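Lin2634 protein (PDB 3MZO) is probably a metal-dependent phosphohydrolase of the HD-domain superfamily, related to 5'-deoxynucleotidases, and binds calcium ions. Local coordinates at residues 5-8 / 9-13. Numbering follows the deposited sequence.
Sequences HQYF and QSLSD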
loop_
_atom_site.group_PDB
_atom_site.type_symbol
_atom_site.label_atom_id
_atom_site.label_comp_id
_atom_site.label_asym_id
_atom_site.label_seq_id
_atom_site.Cartn_x
_atom_site.Cartn_y
_atom_site.Cartn_z
ATOM N N HIS B 5 14.706 -9.076 23.620
ATOM C CA HIS B 5 14.899 -8.279 22.406
ATOM C C HIS B 5 14.040 -8.814 21.257
ATOM O O HIS B 5 13.296 -8.055 20.620
ATOM C CB HIS B 5 16.363 -8.244 22.010
ATOM C CG HIS B 5 16.599 -7.801 20.612
ATOM N ND1 HIS B 5 16.335 -6.515 20.187
ATOM C CD2 HIS B 5 17.045 -8.478 19.525
ATOM C CE1 HIS B 5 16.636 -6.418 18.903
ATOM N NE2 HIS B 5 17.066 -7.593 18.479
ATOM N N GLN B 6 14.087 -10.121 21.054
ATOM C CA GLN B 6 13.324 -10.763 19.995
ATOM C C GLN B 6 11.831 -10.575 20.265
ATOM O O GLN B 6 11.040 -10.352 19.357
ATOM C CB GLN B 6 13.627 -12.278 19.894
ATOM C CG GLN B 6 15.106 -12.672 19.856
ATOM C CD GLN B 6 15.827 -12.241 18.582
ATOM O OE1 GLN B 6 15.201 -12.029 17.534
ATOM N NE2 GLN B 6 17.165 -12.114 18.669
ATOM N N TYR B 7 11.444 -10.666 21.518
ATOM C CA TYR B 7 10.045 -10.504 21.880
ATOM C C TYR B 7 9.583 -9.063 21.578
ATOM O O TYR B 7 8.488 -8.859 21.029
ATOM C CB TYR B 7 9.842 -10.820 23.365
ATOM C CG TYR B 7 8.515 -10.331 23.889
ATOM C CD1 TYR B 7 7.339 -10.973 23.538
ATOM C CD2 TYR B 7 8.430 -9.204 24.717
ATOM C CE1 TYR B 7 6.102 -10.526 24.008
ATOM C CE2 TYR B 7 7.187 -8.725 25.163
ATOM C CZ TYR B 7 6.034 -9.399 24.807
ATOM O OH TYR B 7 4.814 -8.969 25.249
ATOM N N PHE B 8 10.421 -8.076 21.925
ATOM C CA PHE B 8 10.094 -6.680 21.639
ATOM C C PHE B 8 9.959 -6.446 20.122
ATOM O O PHE B 8 9.071 -5.712 19.684
ATOM C CB PHE B 8 11.151 -5.721 22.236
ATOM C CG PHE B 8 11.042 -5.509 23.753
ATOM C CD1 PHE B 8 9.982 -5.983 24.489
ATOM C CD2 PHE B 8 11.995 -4.754 24.399
ATOM C CE1 PHE B 8 9.906 -5.743 25.868
ATOM C CE2 PHE B 8 11.938 -4.514 25.754
ATOM C CZ PHE B 8 10.891 -4.994 26.496
ATOM N N GLN B 9 10.823 -7.080 19.314
ATOM C CA GLN B 9 10.734 -6.909 17.849
ATOM C C GLN B 9 9.458 -7.495 17.355
ATOM O O GLN B 9 8.827 -6.905 16.491
ATOM C CB GLN B 9 11.858 -7.598 17.095
ATOM C CG GLN B 9 13.175 -6.937 17.255
ATOM C CD GLN B 9 14.239 -7.719 16.553
ATOM O OE1 GLN B 9 14.367 -8.938 16.743
ATOM N NE2 GLN B 9 15.004 -7.037 15.734
ATOM N N SER B 10 9.065 -8.632 17.937
ATOM C CA SER B 10 7.852 -9.320 17.524
ATOM C C SER B 10 6.607 -8.447 17.657
ATOM O O SER B 10 5.625 -8.646 16.941
ATOM C CB SER B 10 7.637 -10.599 18.332
ATOM O OG SER B 10 7.057 -10.322 19.602
ATOM N N LEU B 11 6.609 -7.519 18.617
ATOM C CA LEU B 11 5.418 -6.688 18.848
ATOM C C LEU B 11 5.100 -5.864 17.595
ATOM O O LEU B 11 3.923 -5.652 17.271
ATOM C CB LEU B 11 5.605 -5.755 20.057
ATOM C CG LEU B 11 5.860 -6.381 21.395
ATOM C CD1 LEU B 11 6.348 -5.309 22.467
ATOM C CD2 LEU B 11 4.621 -7.093 21.805
ATOM N N SER B 12 6.133 -5.420 16.885
ATOM C CA SER B 12 5.968 -4.745 15.591
ATOM C C SER B 12 5.419 -5.627 14.481
ATOM O O SER B 12 4.738 -5.132 13.591
ATOM C CB SER B 12 7.277 -4.126 15.105
ATOM O OG SER B 12 7.543 -2.940 15.840
ATOM N N ASP B 13 5.732 -6.911 14.517
ATOM C CA ASP B 13 5.186 -7.841 13.550
ATOM C C ASP B 13 3.660 -7.939 13.610
ATOM O O ASP B 13 3.028 -8.207 12.581
ATOM C CB ASP B 13 5.815 -9.231 13.702
ATOM C CG ASP B 13 7.357 -9.200 13.527
ATOM O OD1 ASP B 13 7.914 -8.193 13.006
ATOM O OD2 ASP B 13 7.990 -10.174 13.904
HETATM O O HOH W 1 9.046 -3.503 18.030
#
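Gln-9 lays its side chain over one face of the His-5 ring, one helical turn back. Its CG sits 4.2 Å from the ring centroid, 28° off the normal, which makes a CH-pi contact. The amide lies close to the ring, with Gln-9 CD 3.4 Å from His-5 NE2, and its plane is turned 35° from that of the imidazole. His-5 reaches this place because its CG is anti to the backbone N. Both ring nitrogens of His-5 are bonded to a second subunit, ND1 to Tyr-144 and NE2 to Glu-193. These bonds should fix the rotation of the ring.

Ser-10 turns its hydroxyl back onto the helix. With chi1 at 81°, OG lies between its own N and carbonyl carbon, and Ser-10 OG donates to Tyr-7 O. The modelled length of 2.5 Å is doubtful at face value. Tyr-70 of the same chain also bonds this hydroxyl. The Leu-11 N adds only a weak bond to Tyr-7 O, at 3.3 Å. Leu-11 N also bonds Phe-8 O at 3.2 Å, from above the carbonyl plane. A water donates to Phe-8 O and bridges to Ser-12 OG.

Leu-11 divides its two methyls between two rings, both approached obliquely. Leu-11 CD2 is 4.0 Å from Tyr-7 CZ. Leu-11 CD1 is 4.2 Å from Phe-8 CD1. Tyr-117 packs edge-to-face with Tyr-7, while Phe-8 packs on Ile-186 of the second subunit.

The arrangement is that of a short N-terminal alpha-helix, 4-13. Gln-9 N to His-5 O and Ser-10 N to Gln-6 O are its sound i to i+4 bonds; the later i to i+3 bonds of Ser-12 N and Asp-13 N are weak. The helix packs against its own chain and the second subunit, with the side chain of Ser-12 about 13 Å from a bound calcium ion.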